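Local coordinates for protein aminopentol aminotransferase (Sphingopyxis macrogoltabida, PDB 6HBS) that transfers the amino group of hydrolysed fumonisin B1 (aminopentol) to pyruvate, using pyridoxal 5'-phosphate, and so takes part in fumonisin degradation, at residues Gly104-Ala109 with Ala268-Asn273; Arg29-Glu34 with Val372-Asn377. All coordinates share one frame; numbering follows the deposited sequence.

Contact 1: Gly104-Ala109 with Ala268-Asn273; sequences GMVRHA and ALLGSN. With MG (magnesium ion), chain D.
H108 reaches L270 from a CG that its first torsion sets between its own backbone N and carbonyl carbon (chi1 86°), the ring extending from there to the strand. Separately, chi1 of L270 (-84°) places its CG beside the backbone N and near V106 CG2. The setting is the large mixed sheet of the class-III aminotransferase fold, where the type I beta turn V106-A109 leads from helix 94-105 into the outermost strand 111-115, antiparallel neighbour of strand 267-271. The turn is closed by A109 N donating to V106 O at 3.0 Å. A109 CB lies 3.7 Å from L270 CD1, and V106 CG2 adds a looser apolar approach to L270 CG at 4.4 Å. The same A109 CB sits over the centre of the H108 ring, 4.1 Å above its plane. That ring turns its edge to the strand, with CE1 3.4 Å from L270 O and close to the ring plane, while its NE2 is hydrogen-bonded to S254 OG of strand 253-256. Further along, the backbones run close enough for a CA-H...O contact from A109 CA to G271 O, bent to 128° at the hydrogen. The turn also binds a magnesium ion: V106 O and A109 O each bind it at 2.4 Å, V103 O and two waters complete the observed ligands, and water 1 donates to G104 O at 2.9 Å.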
ATOM      1  N   GLY A 104      16.754  15.322  -6.128  1.00 22.01           N
ATOM      2  CA  GLY A 104      17.199  16.528  -6.782  1.00 22.40           C
ATOM      3  C   GLY A 104      16.161  17.653  -6.709  1.00 24.09           C
ATOM      4  O   GLY A 104      16.532  18.798  -6.700  1.00 25.52           O
ATOM      5  N   MET A 105      14.862  17.327  -6.698  1.00 21.42           N
ATOM      6  CA  MET A 105      13.794  18.332  -6.774  1.00 22.69           C
ATOM      7  C   MET A 105      13.474  18.924  -5.396  1.00 23.42           C
ATOM      8  O   MET A 105      12.944  20.002  -5.334  1.00 24.30           O
ATOM      9  CB  MET A 105      12.511  17.726  -7.358  1.00 21.48           C
ATOM     10  CG  MET A 105      12.607  17.482  -8.865  1.00 22.63           C
ATOM     11  SD  MET A 105      11.286  16.429  -9.519  1.00 21.34           S
ATOM     12  CE  MET A 105       9.897  17.565  -9.482  1.00 20.77           C
ATOM     13  N   VAL A 106      13.748  18.184  -4.315  1.00 22.31           N
ATOM     14  CA  VAL A 106      13.331  18.528  -2.947  1.00 21.96           C
ATOM     15  C   VAL A 106      14.565  19.034  -2.188  1.00 22.23           C
ATOM     16  O   VAL A 106      15.468  18.264  -1.831  1.00 21.60           O
ATOM     17  CB  VAL A 106      12.635  17.328  -2.265  1.00 22.32           C
ATOM     18  CG1 VAL A 106      12.189  17.603  -0.826  1.00 21.72           C
ATOM     19  CG2 VAL A 106      11.464  16.854  -3.090  1.00 21.72           C
ATOM     20  N   ARG A 107      14.637  20.363  -1.982  1.00 23.21           N
ATOM     21  CA  ARG A 107      15.828  21.024  -1.413  1.00 26.50           C
ATOM     22  C   ARG A 107      16.249  20.432  -0.060  1.00 26.10           C
ATOM     23  O   ARG A 107      17.418  20.300   0.195  1.00 27.03           O
ATOM     24  CB  ARG A 107      15.621  22.534  -1.235  1.00 31.28           C
ATOM     25  CG  ARG A 107      15.835  23.347  -2.505  1.00 43.53           C
ATOM     26  CD  ARG A 107      15.804  24.853  -2.252  1.00 53.75           C
ATOM     27  NE  ARG A 107      16.522  25.209  -1.026  1.00 62.66           N
ATOM     28  CZ  ARG A 107      17.829  25.476  -0.944  1.00 68.70           C
ATOM     29  NH1 ARG A 107      18.563  25.578  -2.041  1.00 64.79           N
ATOM     30  NH2 ARG A 107      18.397  25.638   0.241  1.00 71.19           N
ATOM     31  N   HIS A 108      15.308  20.087   0.824  1.00 24.16           N
ATOM     32  CA  HIS A 108      15.667  19.592   2.148  1.00 23.70           C
ATOM     33  C   HIS A 108      16.260  18.180   2.105  1.00 23.63           C
ATOM     34  O   HIS A 108      16.831  17.743   3.070  1.00 24.14           O
ATOM     35  CB  HIS A 108      14.450  19.644   3.089  1.00 23.54           C
ATOM     36  CG  HIS A 108      13.549  18.461   3.026  1.00 21.58           C
ATOM     37  ND1 HIS A 108      13.787  17.333   3.779  1.00 22.98           N
ATOM     38  CD2 HIS A 108      12.363  18.266   2.410  1.00 22.41           C
ATOM     39  CE1 HIS A 108      12.821  16.459   3.561  1.00 22.00           C
ATOM     40  NE2 HIS A 108      11.939  16.998   2.726  1.00 21.26           N
ATOM     41  N   ALA A 109      15.994  17.435   1.034  1.00 23.49           N
ATOM     42  CA  ALA A 109      16.182  15.979   1.048  1.00 23.67           C
ATOM     43  C   ALA A 109      17.511  15.587   0.390  1.00 21.48           C
ATOM     44  O   ALA A 109      17.884  16.175  -0.623  1.00 23.70           O
ATOM     45  CB  ALA A 109      15.034  15.320   0.331  1.00 23.94           C
ATOM     46  N   ALA A 268       6.182   8.138  -1.058  1.00 15.70           N
ATOM     47  CA  ALA A 268       7.581   8.338  -0.778  1.00 16.27           C
ATOM     48  C   ALA A 268       7.775   9.028   0.563  1.00 15.94           C
ATOM     49  O   ALA A 268       6.984   9.905   0.936  1.00 14.98           O
ATOM     50  CB  ALA A 268       8.241   9.176  -1.842  1.00 16.44           C
ATOM     51  N   LEU A 269       8.888   8.668   1.200  1.00 16.46           N
ATOM     52  CA  LEU A 269       9.507   9.426   2.292  1.00 17.34           C
ATOM     53  C   LEU A 269      10.816  10.060   1.804  1.00 17.69           C
ATOM     54  O   LEU A 269      11.732   9.351   1.394  1.00 19.31           O
ATOM     55  CB  LEU A 269       9.743   8.490   3.474  1.00 17.40           C
ATOM     56  CG  LEU A 269      10.316   9.184   4.721  1.00 18.17           C
ATOM     57  CD1 LEU A 269       9.367  10.268   5.184  1.00 18.70           C
ATOM     58  CD2 LEU A 269      10.553   8.190   5.851  1.00 18.88           C
ATOM     59  N   LEU A 270      10.910  11.390   1.864  1.00 17.91           N
ATOM     60  CA  LEU A 270      12.124  12.173   1.502  1.00 19.31           C
ATOM     61  C   LEU A 270      12.773  12.672   2.793  1.00 20.88           C
ATOM     62  O   LEU A 270      12.062  13.107   3.693  1.00 19.83           O
ATOM     63  CB  LEU A 270      11.737  13.340   0.595  1.00 20.42           C
ATOM     64  CG  LEU A 270      11.598  13.059  -0.910  1.00 21.66           C
ATOM     65  CD1 LEU A 270      12.948  12.971  -1.598  1.00 24.36           C
ATOM     66  CD2 LEU A 270      10.814  11.786  -1.153  1.00 20.99           C
ATOM     67  N   GLY A 271      14.098  12.547   2.909  1.00 20.21           N
ATOM     68  CA  GLY A 271      14.721  12.817   4.195  1.00 20.71           C
ATOM     69  C   GLY A 271      16.088  13.432   4.032  1.00 20.58           C
ATOM     70  O   GLY A 271      16.730  13.200   3.019  1.00 18.58           O
ATOM     71  N   SER A 272      16.481  14.257   5.007  1.00 20.36           N
ATOM     72  CA  SER A 272      17.796  14.847   5.032  1.00 22.01           C
ATOM     73  C   SER A 272      18.798  13.831   5.600  1.00 21.58           C
ATOM     74  O   SER A 272      18.431  12.851   6.255  1.00 22.75           O
ATOM     75  CB  SER A 272      17.795  16.138   5.819  1.00 23.14           C
ATOM     76  OG  SER A 272      17.759  15.850   7.191  1.00 27.06           O
ATOM     77  N   ASN A 273      20.079  14.078   5.337  1.00 23.80           N
ATOM     78  CA  ASN A 273      21.182  13.241   5.811  1.00 25.45           C
ATOM     79  C   ASN A 273      21.144  13.065   7.331  1.00 27.30           C
ATOM     80  O   ASN A 273      21.545  12.050   7.829  1.00 31.56           O
ATOM     81  CB  ASN A 273      22.520  13.782   5.305  1.00 25.41           C
ATOM     82  CG  ASN A 273      22.795  13.316   3.892  1.00 25.45           C
ATOM     83  OD1 ASN A 273      22.356  12.230   3.511  1.00 27.32           O
ATOM     84  ND2 ASN A 273      23.472  14.129   3.099  1.00 24.98           N
TER
HETATM   85 MG    MG D 502      17.635  17.577  -2.520  1.00 27.36          MG
HETATM   86  O   HOH W   1      17.490  19.413  -4.066  1.00 26.54           O
HETATM   87  O   HOH W   2      19.898  17.040  -3.254  1.00 28.61           O

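Contact 2: Arg29-Glu34 with Val372-Asn377; sequences RLLPPE and VHPYHN
H373 opens the touching part of V372-N377, a loop that follows strand 370-371 of the small mixed sheet in this class-III aminotransferase fold and packs on the loop R29-E34, which precedes strand 39-43 of the same sheet. Its imidazole meets L31 in a CH-pi contact: CD2 of L31 lies 4.1 Å from the ring centroid, 24° off the normal and offset toward the rim. H376 CB lies over the centre of the opposite face, 3.5 Å above the plane. At the ring edge ND1 accepts a nearly straight bond from Y375 N (3.1 Å, 168°), the donor only 3° out of plane, which would fix the rotation of the imidazole. An alanine in place of H373 would probably leave Y375 N without this acceptor and open a gap between L31 CD2 and H376 CB. P374 comes next, its CD 3.6 Å from the same L31 methyl, CD2, the two side chains crossing at about a right angle; Y359 and A362 of helix 356-367 also touch this proline. Y375 follows, and one face of its phenol lies over H373 CE1. L30 O lies at the ring edge, 3.7 Å from Y375 CE2, and is hydrogen-bonded to Y359 OH, while L30 CB packs 3.8 Å from Y375 CE2. Beyond the ring, water 3 accepts from L30 N at 2.8 Å and is hydrogen-bonded to Y375 OH at 3.0 Å.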
ATOM      1  N   ARG A  29     -21.447   7.161   1.251  1.00 27.35           N
ATOM      2  CA  ARG A  29     -22.339   6.986   2.392  1.00 32.18           C
ATOM      3  C   ARG A  29     -22.815   8.337   2.973  1.00 29.93           C
ATOM      4  O   ARG A  29     -23.947   8.429   3.432  1.00 31.76           O
ATOM      5  CB  ARG A  29     -21.609   6.183   3.475  1.00 37.52           C
ATOM      6  CG  ARG A  29     -22.414   5.972   4.745  1.00 42.04           C
ATOM      7  CD  ARG A  29     -21.940   4.771   5.540  1.00 50.34           C
ATOM      8  NE  ARG A  29     -23.090   4.115   6.151  1.00 59.72           N
ATOM      9  CZ  ARG A  29     -23.635   4.450   7.320  1.00 60.90           C
ATOM     10  NH1 ARG A  29     -24.825   3.970   7.643  1.00 60.24           N
ATOM     11  NH2 ARG A  29     -22.994   5.247   8.161  1.00 59.25           N
ATOM     12  N   LEU A  30     -21.938   9.347   3.012  1.00 28.59           N
ATOM     13  CA  LEU A  30     -22.228  10.648   3.640  1.00 31.65           C
ATOM     14  C   LEU A  30     -22.564  11.728   2.602  1.00 32.33           C
ATOM     15  O   LEU A  30     -22.623  12.892   2.986  1.00 28.67           O
ATOM     16  CB  LEU A  30     -21.012  11.094   4.462  1.00 35.82           C
ATOM     17  CG  LEU A  30     -20.637  10.194   5.640  1.00 41.79           C
ATOM     18  CD1 LEU A  30     -19.395  10.733   6.350  1.00 44.04           C
ATOM     19  CD2 LEU A  30     -21.801  10.063   6.609  1.00 42.31           C
ATOM     20  N   LEU A  31     -22.780  11.348   1.328  1.00 30.20           N
ATOM     21  CA  LEU A  31     -23.117  12.303   0.248  1.00 29.04           C
ATOM     22  C   LEU A  31     -24.591  12.210  -0.094  1.00 27.16           C
ATOM     23  O   LEU A  31     -25.237  11.224   0.225  1.00 26.77           O
ATOM     24  CB  LEU A  31     -22.269  12.012  -0.991  1.00 25.43           C
ATOM     25  CG  LEU A  31     -20.806  12.427  -0.883  1.00 25.29           C
ATOM     26  CD1 LEU A  31     -19.997  11.875  -2.044  1.00 25.75           C
ATOM     27  CD2 LEU A  31     -20.673  13.943  -0.801  1.00 25.12           C
ATOM     28  N   PRO A  32     -25.178  13.222  -0.770  1.00 27.87           N
ATOM     29  CA  PRO A  32     -26.538  13.073  -1.297  1.00 30.64           C
ATOM     30  C   PRO A  32     -26.665  11.809  -2.146  1.00 31.54           C
ATOM     31  O   PRO A  32     -25.696  11.340  -2.755  1.00 33.14           O
ATOM     32  CB  PRO A  32     -26.789  14.373  -2.081  1.00 27.10           C
ATOM     33  CG  PRO A  32     -25.864  15.380  -1.393  1.00 28.59           C
ATOM     34  CD  PRO A  32     -24.635  14.571  -0.973  1.00 28.04           C
ATOM     35  N   PRO A  33     -27.870  11.204  -2.211  1.00 35.26           N
ATOM     36  CA  PRO A  33     -28.046   9.911  -2.877  1.00 37.36           C
ATOM     37  C   PRO A  33     -27.818   9.958  -4.392  1.00 34.31           C
ATOM     38  O   PRO A  33     -27.579   8.927  -5.001  1.00 34.07           O
ATOM     39  CB  PRO A  33     -29.499   9.534  -2.518  1.00 39.56           C
ATOM     40  CG  PRO A  33     -30.181  10.866  -2.293  1.00 36.02           C
ATOM     41  CD  PRO A  33     -29.118  11.700  -1.611  1.00 38.17           C
ATOM     42  N   GLU A  34     -27.847  11.164  -4.970  1.00 33.18           N
ATOM     43  CA  GLU A  34     -27.624  11.373  -6.396  1.00 33.17           C
ATOM     44  C   GLU A  34     -26.176  11.072  -6.798  1.00 29.12           C
ATOM     45  O   GLU A  34     -25.899  10.877  -7.974  1.00 26.48           O
ATOM     46  CB  GLU A  34     -27.951  12.820  -6.773  1.00 37.69           C
ATOM     47  CG  GLU A  34     -29.428  13.158  -6.619  1.00 41.93           C
ATOM     48  CD  GLU A  34     -29.842  13.840  -5.332  1.00 42.24           C
ATOM     49  OE1 GLU A  34     -29.156  13.671  -4.303  1.00 41.67           O
ATOM     50  OE2 GLU A  34     -30.863  14.539  -5.367  1.00 48.11           O
ATOM     51  N   VAL A 372     -18.595  18.245  -7.772  1.00 19.30           N
ATOM     52  CA  VAL A 372     -18.008  19.021  -6.698  1.00 19.52           C
ATOM     53  C   VAL A 372     -18.453  18.404  -5.363  1.00 19.98           C
ATOM     54  O   VAL A 372     -19.425  17.645  -5.296  1.00 21.30           O
ATOM     55  CB  VAL A 372     -18.429  20.499  -6.770  1.00 21.14           C
ATOM     56  CG1 VAL A 372     -17.778  21.217  -7.928  1.00 23.08           C
ATOM     57  CG2 VAL A 372     -19.945  20.658  -6.787  1.00 21.42           C
ATOM     58  N   HIS A 373     -17.737  18.744  -4.293  1.00 20.35           N
ATOM     59  CA  HIS A 373     -17.848  18.026  -3.044  1.00 20.97           C
ATOM     60  C   HIS A 373     -18.269  18.971  -1.936  1.00 20.70           C
ATOM     61  O   HIS A 373     -17.641  20.005  -1.757  1.00 21.04           O
ATOM     62  CB  HIS A 373     -16.535  17.318  -2.709  1.00 21.87           C
ATOM     63  CG  HIS A 373     -16.689  16.181  -1.745  1.00 23.70           C
ATOM     64  ND1 HIS A 373     -17.168  16.339  -0.457  1.00 22.51           N
ATOM     65  CD2 HIS A 373     -16.354  14.878  -1.860  1.00 25.44           C
ATOM     66  CE1 HIS A 373     -17.196  15.167   0.144  1.00 22.51           C
ATOM     67  NE2 HIS A 373     -16.705  14.246  -0.698  1.00 23.35           N
ATOM     68  N   PRO A 374     -19.340  18.649  -1.174  1.00 21.70           N
ATOM     69  CA  PRO A 374     -19.820  19.539  -0.121  1.00 23.00           C
ATOM     70  C   PRO A 374     -19.087  19.492   1.226  1.00 24.46           C
ATOM     71  O   PRO A 374     -19.371  20.379   2.046  1.00 22.56           O
ATOM     72  CB  PRO A 374     -21.261  19.045   0.078  1.00 22.48           C
ATOM     73  CG  PRO A 374     -21.179  17.589  -0.182  1.00 21.24           C
ATOM     74  CD  PRO A 374     -20.225  17.485  -1.347  1.00 21.66           C
ATOM     75  N   TYR A 375     -18.161  18.523   1.458  1.00 23.22           N
ATOM     76  CA  TYR A 375     -17.451  18.504   2.777  1.00 23.39           C
ATOM     77  C   TYR A 375     -15.926  18.284   2.676  1.00 22.77           C
ATOM     78  O   TYR A 375     -15.219  18.524   3.655  1.00 23.81           O
ATOM     79  CB  TYR A 375     -18.169  17.566   3.763  1.00 24.10           C
ATOM     80  CG  TYR A 375     -18.079  16.091   3.497  1.00 25.19           C
ATOM     81  CD1 TYR A 375     -16.882  15.397   3.676  1.00 28.29           C
ATOM     82  CD2 TYR A 375     -19.190  15.369   3.099  1.00 26.64           C
ATOM     83  CE1 TYR A 375     -16.787  14.027   3.454  1.00 28.22           C
ATOM     84  CE2 TYR A 375     -19.109  14.001   2.857  1.00 29.81           C
ATOM     85  CZ  TYR A 375     -17.910  13.326   3.052  1.00 29.49           C
ATOM     86  OH  TYR A 375     -17.824  11.991   2.800  1.00 29.66           O
ATOM     87  N   HIS A 376     -15.410  17.877   1.516  1.00 20.13           N
ATOM     88  CA  HIS A 376     -14.001  17.551   1.321  1.00 19.42           C
ATOM     89  C   HIS A 376     -13.422  18.532   0.319  1.00 18.62           C
ATOM     90  O   HIS A 376     -14.085  18.879  -0.675  1.00 20.44           O
ATOM     91  CB  HIS A 376     -13.836  16.107   0.823  1.00 20.11           C
ATOM     92  CG  HIS A 376     -12.435  15.572   0.797  1.00 20.84           C
ATOM     93  ND1 HIS A 376     -11.473  16.034  -0.094  1.00 20.45           N
ATOM     94  CD2 HIS A 376     -11.852  14.568   1.508  1.00 21.87           C
ATOM     95  CE1 HIS A 376     -10.343  15.367   0.092  1.00 21.03           C
ATOM     96  NE2 HIS A 376     -10.554  14.443   1.081  1.00 20.97           N
ATOM     97  N   ASN A 377     -12.168  18.931   0.523  1.00 17.52           N
ATOM     98  CA  ASN A 377     -11.565  19.848  -0.412  1.00 18.64           C
ATOM     99  C   ASN A 377     -11.484  19.200  -1.793  1.00 18.61           C
ATOM    100  O   ASN A 377     -11.404  17.968  -1.924  1.00 17.63           O
ATOM    101  CB  ASN A 377     -10.178  20.357  -0.014  1.00 20.32           C
ATOM    102  CG  ASN A 377      -9.100  19.303  -0.130  1.00 20.94           C
ATOM    103  OD1 ASN A 377      -8.900  18.530   0.799  1.00 21.58           O
ATOM    104  ND2 ASN A 377      -8.416  19.248  -1.273  1.00 18.77           N
TER
HETATM  105  O   HOH W   3     -19.466   9.706   1.829  1.00 28.29           O

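Contacts 1 and 2 lie on opposite sides of the chain's centre, their centres 35 Å apart and their nearest atoms about 18 Å apart, with contact 1 nested along the chain inside the loop closed by contact 2. Both are largely buried, yet they share no element of secondary structure. Contact 1 sets a helix-to-strand turn against a strand of the seven-stranded sheet, while contact 2 joins two irregular loops beside the four-stranded one. Neither pairs its segments by direct hydrogen bonds. In contact 1 the carbonyls of V106 and A109, both in 104-109, bind the metal; in contact 2 leucine side chains pack on a histidine, a proline and a tyrosine, and one water bridges the segments.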